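Long-range contacts in glutathione S-transferase (Burkholderia glumae, PDB 4ISD), which binds glutathione and, as a glutathione S-transferase homolog, probably conjugates it to electrophilic substrates: residues I155-G161 with R193-Q198; A91-P95 with F163-I168. All blocks are in the same frame, centred on the assembly; numbering follows the deposited sequence.

Contact 1 of 2, residues I155-G161 with R193-Q198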
loop_
_atom_site.group_PDB
_atom_site.type_symbol
_atom_site.label_atom_id
_atom_site.label_comp_id
_atom_site.label_asym_id
_atom_site.label_seq_id
_atom_site.Cartn_x
_atom_site.Cartn_y
_atom_site.Cartn_z
ATOM N N ILE A 155 -1.923 18.928 8.685
ATOM C CA ILE A 155 -1.972 19.090 10.133
ATOM C C ILE A 155 -2.489 20.464 10.550
ATOM O O ILE A 155 -1.992 21.491 10.083
ATOM C CB ILE A 155 -0.595 18.873 10.755
ATOM C CG1 ILE A 155 -0.094 17.475 10.417
ATOM C CG2 ILE A 155 -0.656 19.092 12.269
ATOM C CD1 ILE A 155 1.396 17.289 10.626
ATOM N N ASP A 156 -3.493 20.479 11.419
ATOM C CA ASP A 156 -4.008 21.733 11.964
ATOM C C ASP A 156 -4.215 21.595 13.475
ATOM O O ASP A 156 -4.625 20.538 13.948
ATOM C CB ASP A 156 -5.317 22.137 11.278
ATOM C CG ASP A 156 -5.570 23.643 11.342
ATOM O OD1 ASP A 156 -4.623 24.425 11.088
ATOM O OD2 ASP A 156 -6.714 24.052 11.649
ATOM N N ASP A 157 -3.933 22.646 14.239
ATOM C CA ASP A 157 -4.115 22.559 15.690
ATOM C C ASP A 157 -5.569 22.275 16.100
ATOM O O ASP A 157 -5.807 21.647 17.130
ATOM C CB ASP A 157 -3.509 23.764 16.423
ATOM C CG ASP A 157 -1.994 23.634 16.602
ATOM O OD1 ASP A 157 -1.530 22.489 16.751
ATOM O OD2 ASP A 157 -1.258 24.648 16.582
ATOM N N GLU A 158 -6.531 22.663 15.263
ATOM C CA GLU A 158 -7.942 22.377 15.541
ATOM C C GLU A 158 -8.366 20.921 15.302
ATOM O O GLU A 158 -9.486 20.550 15.643
ATOM C CB GLU A 158 -8.861 23.288 14.723
ATOM C CG GLU A 158 -8.613 24.774 14.874
ATOM C CD GLU A 158 -9.667 25.596 14.164
ATOM O OE1 GLU A 158 -10.683 25.010 13.730
ATOM O OE2 GLU A 158 -9.486 26.827 14.040
ATOM N N ARG A 159 -7.507 20.107 14.698
ATOM C CA ARG A 159 -7.858 18.705 14.441
ATOM C C ARG A 159 -6.859 17.756 15.105
ATOM O O ARG A 159 -5.650 17.912 14.952
ATOM C CB ARG A 159 -7.916 18.401 12.928
ATOM C CG ARG A 159 -9.022 19.114 12.158
ATOM C CD ARG A 159 -9.127 18.637 10.710
ATOM N NE ARG A 159 -7.852 18.651 9.988
ATOM C CZ ARG A 159 -7.283 19.747 9.481
ATOM N NH1 ARG A 159 -7.869 20.941 9.630
ATOM N NH2 ARG A 159 -6.113 19.656 8.840
ATOM N N TYR A 160 -7.360 16.756 15.817
ATOM C CA TYR A 160 -6.474 15.861 16.545
ATOM C C TYR A 160 -5.624 15.022 15.595
ATOM O O TYR A 160 -4.402 14.937 15.748
ATOM C CB TYR A 160 -7.266 14.966 17.497
ATOM C CG TYR A 160 -6.413 13.914 18.158
ATOM C CD1 TYR A 160 -5.712 14.190 19.327
ATOM C CD2 TYR A 160 -6.295 12.651 17.610
ATOM C CE1 TYR A 160 -4.923 13.229 19.931
ATOM C CE2 TYR A 160 -5.510 11.691 18.199
ATOM C CZ TYR A 160 -4.831 11.985 19.360
ATOM O OH TYR A 160 -4.057 11.019 19.945
ATOM N N GLY A 161 -6.288 14.377 14.635
ATOM C CA GLY A 161 -5.611 13.666 13.561
ATOM C C GLY A 161 -5.676 14.521 12.305
ATOM O O GLY A 161 -6.297 15.589 12.315
ATOM N N ARG A 193 3.745 19.412 17.467
ATOM C CA ARG A 193 2.679 19.103 18.415
ATOM C C ARG A 193 1.929 17.839 18.008
ATOM O O ARG A 193 1.717 16.942 18.822
ATOM C CB ARG A 193 1.721 20.287 18.550
ATOM C CG ARG A 193 2.287 21.432 19.405
ATOM C CD ARG A 193 1.245 22.505 19.690
ATOM N NE ARG A 193 1.072 23.431 18.571
ATOM C CZ ARG A 193 1.829 24.510 18.375
ATOM N NH1 ARG A 193 2.821 24.788 19.212
ATOM N NH2 ARG A 193 1.598 25.317 17.347
ATOM N N TYR A 194 1.551 17.780 16.738
ATOM C CA TYR A 194 0.941 16.605 16.142
ATOM C C TYR A 194 1.750 15.338 16.444
ATOM O O TYR A 194 1.214 14.358 16.988
ATOM C CB TYR A 194 0.812 16.814 14.636
ATOM C CG TYR A 194 0.335 15.606 13.881
ATOM C CD1 TYR A 194 -1.020 15.357 13.720
ATOM C CD2 TYR A 194 1.239 14.725 13.300
ATOM C CE1 TYR A 194 -1.464 14.254 13.023
ATOM C CE2 TYR A 194 0.810 13.619 12.595
ATOM C CZ TYR A 194 -0.546 13.387 12.460
ATOM O OH TYR A 194 -0.983 12.288 11.759
ATOM N N VAL A 195 3.037 15.360 16.115
ATOM C CA VAL A 195 3.893 14.216 16.389
ATOM C C VAL A 195 3.847 13.842 17.878
ATOM O O VAL A 195 3.759 12.664 18.241
ATOM C CB VAL A 195 5.336 14.514 15.983
ATOM C CG1 VAL A 195 6.245 13.359 16.376
ATOM C CG2 VAL A 195 5.416 14.805 14.483
ATOM N N GLU A 196 3.881 14.854 18.740
ATOM C CA GLU A 196 3.903 14.635 20.181
ATOM C C GLU A 196 2.587 14.006 20.631
ATOM O O GLU A 196 2.576 13.004 21.361
ATOM C CB GLU A 196 4.150 15.952 20.915
ATOM C CG GLU A 196 4.462 15.787 22.408
ATOM C CD GLU A 196 4.625 17.106 23.139
ATOM O OE1 GLU A 196 4.811 18.152 22.479
ATOM O OE2 GLU A 196 4.571 17.096 24.387
ATOM N N ARG A 197 1.491 14.611 20.185
ATOM C CA ARG A 197 0.122 14.142 20.389
ATOM C C ARG A 197 0.013 12.647 20.053
ATOM O O ARG A 197 -0.436 11.832 20.879
ATOM C CB ARG A 197 -0.736 14.921 19.395
ATOM C CG ARG A 197 -2.114 15.318 19.814
ATOM C CD ARG A 197 -2.789 16.026 18.613
ATOM N NE ARG A 197 -2.079 17.241 18.206
ATOM C CZ ARG A 197 -2.262 17.882 17.052
ATOM N NH1 ARG A 197 -3.118 17.414 16.151
ATOM N NH2 ARG A 197 -1.569 18.992 16.786
ATOM N N GLN A 198 0.425 12.310 18.828
ATOM C CA GLN A 198 0.326 10.952 18.296
ATOM C C GLN A 198 1.202 9.920 19.016
ATOM O O GLN A 198 0.791 8.774 19.172
ATOM C CB GLN A 198 0.618 10.942 16.790
ATOM C CG GLN A 198 -0.391 11.717 15.933
ATOM C CD GLN A 198 -1.827 11.281 16.173
ATOM O OE1 GLN A 198 -2.082 10.115 16.463
ATOM N NE2 GLN A 198 -2.774 12.222 16.074
#
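The carboxylate of D157 bridges two arginines one helical turn apart on helix 189-199, R193 and R197. R193 comes to it near the edge of its guanidinium: R193 NH2 bonds to D157 OD2 at 3.0 Å, on the syn lone pair, while NE makes weak bonds to both oxygens. The two flat groups are turned 48° apart. A longer salt bridge, D157 OD1 to R197 NH2 at 3.5 Å, completes the network, which lies toward the outside of the protein.

R197 also reaches the loop backbone. R197 NH1 donates to Y160 O at 2.8 Å, approaching from above the carbonyl plane although the oxygen lies in the plane of the guanidinium. R197 meets the loop at two points, hydrogen-bonding to a carbonyl and pairing its charge with a carboxylate, which should limit its rotation. The loop follows helix 139-154 in the all-helical C-terminal domain of the glutathione transferase fold, and it makes a type I beta turn from D156 to R159 before reaching Y160.

Apolar packing centres on Y194. Its chi1 of 174° swings the ring away from the backbone N and stands it between I155 and Q198 CG, one on each face. I155 CG1 makes a CH-pi contact 4.1 Å from the ring centroid, and I155 CG2 touches Y194 CB at 3.6 Å. The hydroxyl of Y194 reaches D170 of helix 168-177.

Around the Y160 ring the contacts are of mixed character. The Q198 amide nitrogen sits over one face, NE2 being 3.5 Å from Y160 CE2, with the amide plane steeply inclined to the ring. The aliphatic part of R197 runs past the opposite way, CG lying 3.5 Å from Y160 CE1, while the phenol oxygen is hydrogen-bonded to R201.

Contact 2 of 2, residues A91-P95 with F163-I168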
loop_
_atom_site.group_PDB
_atom_site.type_symbol
_atom_site.label_atom_id
_atom_site.label_comp_id
_atom_site.label_asym_id
_atom_site.label_seq_id
_atom_site.Cartn_x
_atom_site.Cartn_y
_atom_site.Cartn_z
ATOM N N ALA A 91 -13.495 -0.507 17.995
ATOM C CA ALA A 91 -12.979 0.772 17.496
ATOM C C ALA A 91 -12.437 0.608 16.071
ATOM O O ALA A 91 -11.689 -0.340 15.792
ATOM C CB ALA A 91 -11.896 1.294 18.398
ATOM N N ALA A 92 -12.813 1.530 15.185
ATOM C CA ALA A 92 -12.291 1.540 13.819
ATOM C C ALA A 92 -10.959 2.264 13.708
ATOM O O ALA A 92 -10.764 3.334 14.292
ATOM C CB ALA A 92 -13.294 2.164 12.865
ATOM N N VAL A 93 -10.049 1.689 12.932
ATOM C CA VAL A 93 -8.760 2.317 12.695
ATOM C C VAL A 93 -8.741 3.047 11.357
ATOM O O VAL A 93 -7.760 3.734 11.026
ATOM C CB VAL A 93 -7.636 1.291 12.743
ATOM C CG1 VAL A 93 -7.609 0.625 14.127
ATOM C CG2 VAL A 93 -7.797 0.264 11.607
ATOM N N LEU A 94 -9.825 2.891 10.591
ATOM C CA LEU A 94 -10.004 3.619 9.333
ATOM C C LEU A 94 -11.245 4.510 9.379
ATOM O O LEU A 94 -12.267 4.123 9.948
ATOM C CB LEU A 94 -10.126 2.644 8.159
ATOM C CG LEU A 94 -8.888 1.987 7.541
ATOM C CD1 LEU A 94 -9.277 1.279 6.230
ATOM C CD2 LEU A 94 -7.739 3.000 7.319
ATOM N N PRO A 95 -11.160 5.705 8.775
ATOM C CA PRO A 95 -12.292 6.644 8.716
ATOM C C PRO A 95 -13.555 6.041 8.097
ATOM O O PRO A 95 -13.477 5.232 7.172
ATOM C CB PRO A 95 -11.762 7.790 7.838
ATOM C CG PRO A 95 -10.282 7.744 8.015
ATOM C CD PRO A 95 -9.932 6.277 8.189
ATOM N N PHE A 163 -7.343 13.924 9.773
ATOM C CA PHE A 163 -8.711 13.943 9.280
ATOM C C PHE A 163 -9.717 14.326 10.378
ATOM O O PHE A 163 -10.916 14.432 10.131
ATOM C CB PHE A 163 -9.064 12.603 8.610
ATOM C CG PHE A 163 -8.097 12.200 7.530
ATOM C CD1 PHE A 163 -7.930 12.996 6.399
ATOM C CD2 PHE A 163 -7.351 11.031 7.641
ATOM C CE1 PHE A 163 -7.033 12.641 5.401
ATOM C CE2 PHE A 163 -6.443 10.665 6.636
ATOM C CZ PHE A 163 -6.290 11.471 5.520
ATOM N N GLY A 164 -9.214 14.563 11.584
ATOM C CA GLY A 164 -10.060 14.864 12.725
ATOM C C GLY A 164 -9.894 13.753 13.739
ATOM O O GLY A 164 -8.885 13.705 14.448
ATOM N N ASP A 165 -10.861 12.838 13.790
ATOM C CA ASP A 165 -10.713 11.640 14.611
ATOM C C ASP A 165 -9.456 10.871 14.215
ATOM O O ASP A 165 -9.066 10.835 13.032
ATOM C CB ASP A 165 -11.943 10.737 14.496
ATOM C CG ASP A 165 -13.146 11.282 15.255
ATOM O OD1 ASP A 165 -12.958 12.004 16.262
ATOM O OD2 ASP A 165 -14.281 10.984 14.843
ATOM N N TRP A 166 -8.806 10.275 15.207
ATOM C CA TRP A 166 -7.621 9.469 14.951
ATOM C C TRP A 166 -7.934 8.336 13.979
ATOM O O TRP A 166 -9.017 7.751 14.020
ATOM C CB TRP A 166 -7.081 8.889 16.254
ATOM C CG TRP A 166 -5.937 7.940 16.056
ATOM C CD1 TRP A 166 -4.608 8.249 16.033
ATOM C CD2 TRP A 166 -6.016 6.523 15.863
ATOM N NE1 TRP A 166 -3.850 7.111 15.834
ATOM C CE2 TRP A 166 -4.696 6.043 15.726
ATOM C CE3 TRP A 166 -7.079 5.619 15.785
ATOM C CZ2 TRP A 166 -4.414 4.703 15.525
ATOM C CZ3 TRP A 166 -6.794 4.289 15.579
ATOM C CH2 TRP A 166 -5.473 3.844 15.446
ATOM N N CYS A 167 -6.992 8.053 13.085
ATOM C CA CYS A 167 -6.996 6.791 12.349
ATOM C C CYS A 167 -5.559 6.279 12.298
ATOM O O CYS A 167 -4.629 7.017 12.663
ATOM C CB CYS A 167 -7.610 6.932 10.949
ATOM S SG CYS A 167 -6.745 7.999 9.776
ATOM N N ILE A 168 -5.380 5.028 11.870
ATOM C CA ILE A 168 -4.051 4.416 11.838
ATOM C C ILE A 168 -3.079 5.195 10.946
ATOM O O ILE A 168 -1.867 5.129 11.149
ATOM C CB ILE A 168 -4.084 2.911 11.408
ATOM C CG1 ILE A 168 -2.747 2.247 11.730
ATOM C CG2 ILE A 168 -4.436 2.744 9.926
ATOM C CD1 ILE A 168 -2.375 2.359 13.190
#
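F163 meets P95 at the start of 163-168, where its CD2 lies 4.4 Å from P95 CG, an oblique and rather loose approach. The sulfur of C167 comes in at the edge of the same phenyl ring, so F163 and P95 both border that thiol.

W166 follows, lying alongside V93 and pointing the same way. The benzene part of the indole does the touching: W166 CZ3 is 4.0 Å from V93 CG1, with A92 O farther off at the ring edge. The backbone N of I168 stands over one face of the indole.

C167 packs by its CB, 3.7 Å from P95 CD, and its SG, placed between backbone N and carbonyl carbon by a chi1 of 64°, also borders the proline ring. Here the chain enters helix 168-177, where glutathione transferases commonly carry a conserved N-capping box. The bond from C167 N to the carboxylate of D170 is consistent with the aspartate half of such a box.

I168 supplies the one hydrogen bond between the two segments. I168 N donates to V93 O at 2.8 Å, nearly straight at 172° and in the carbonyl plane, so this buried amide is satisfied by the interdomain linker. The side chain then fills in on the linker, with I168 CB 4.1 Å from V93 CB and I168 CG2 4.2 Å from L94 CD2, and it also touches S23 and V27 of helix 19-31.

In the fold
From the N terminus, the chain builds the thioredoxin-like domain, passes helix 74-84 and enters the linker 91-95. Contact 2 closes the longer loop, bringing 163-168 back to that linker after helices 98-113 and 139-154. Contact 1 begins inside this loop, at 155-161, and closes outside it, on helix 189-199; the two therefore cross rather than nest. Only V162 separates 155-161 from 163-168, so one connection between helices 139-154 and 168-177 serves both. W166 joins them directly, packing against Y160 and Q198. Together they tie the linker and the start of helix 168-177 to a late helix of the C-terminal domain.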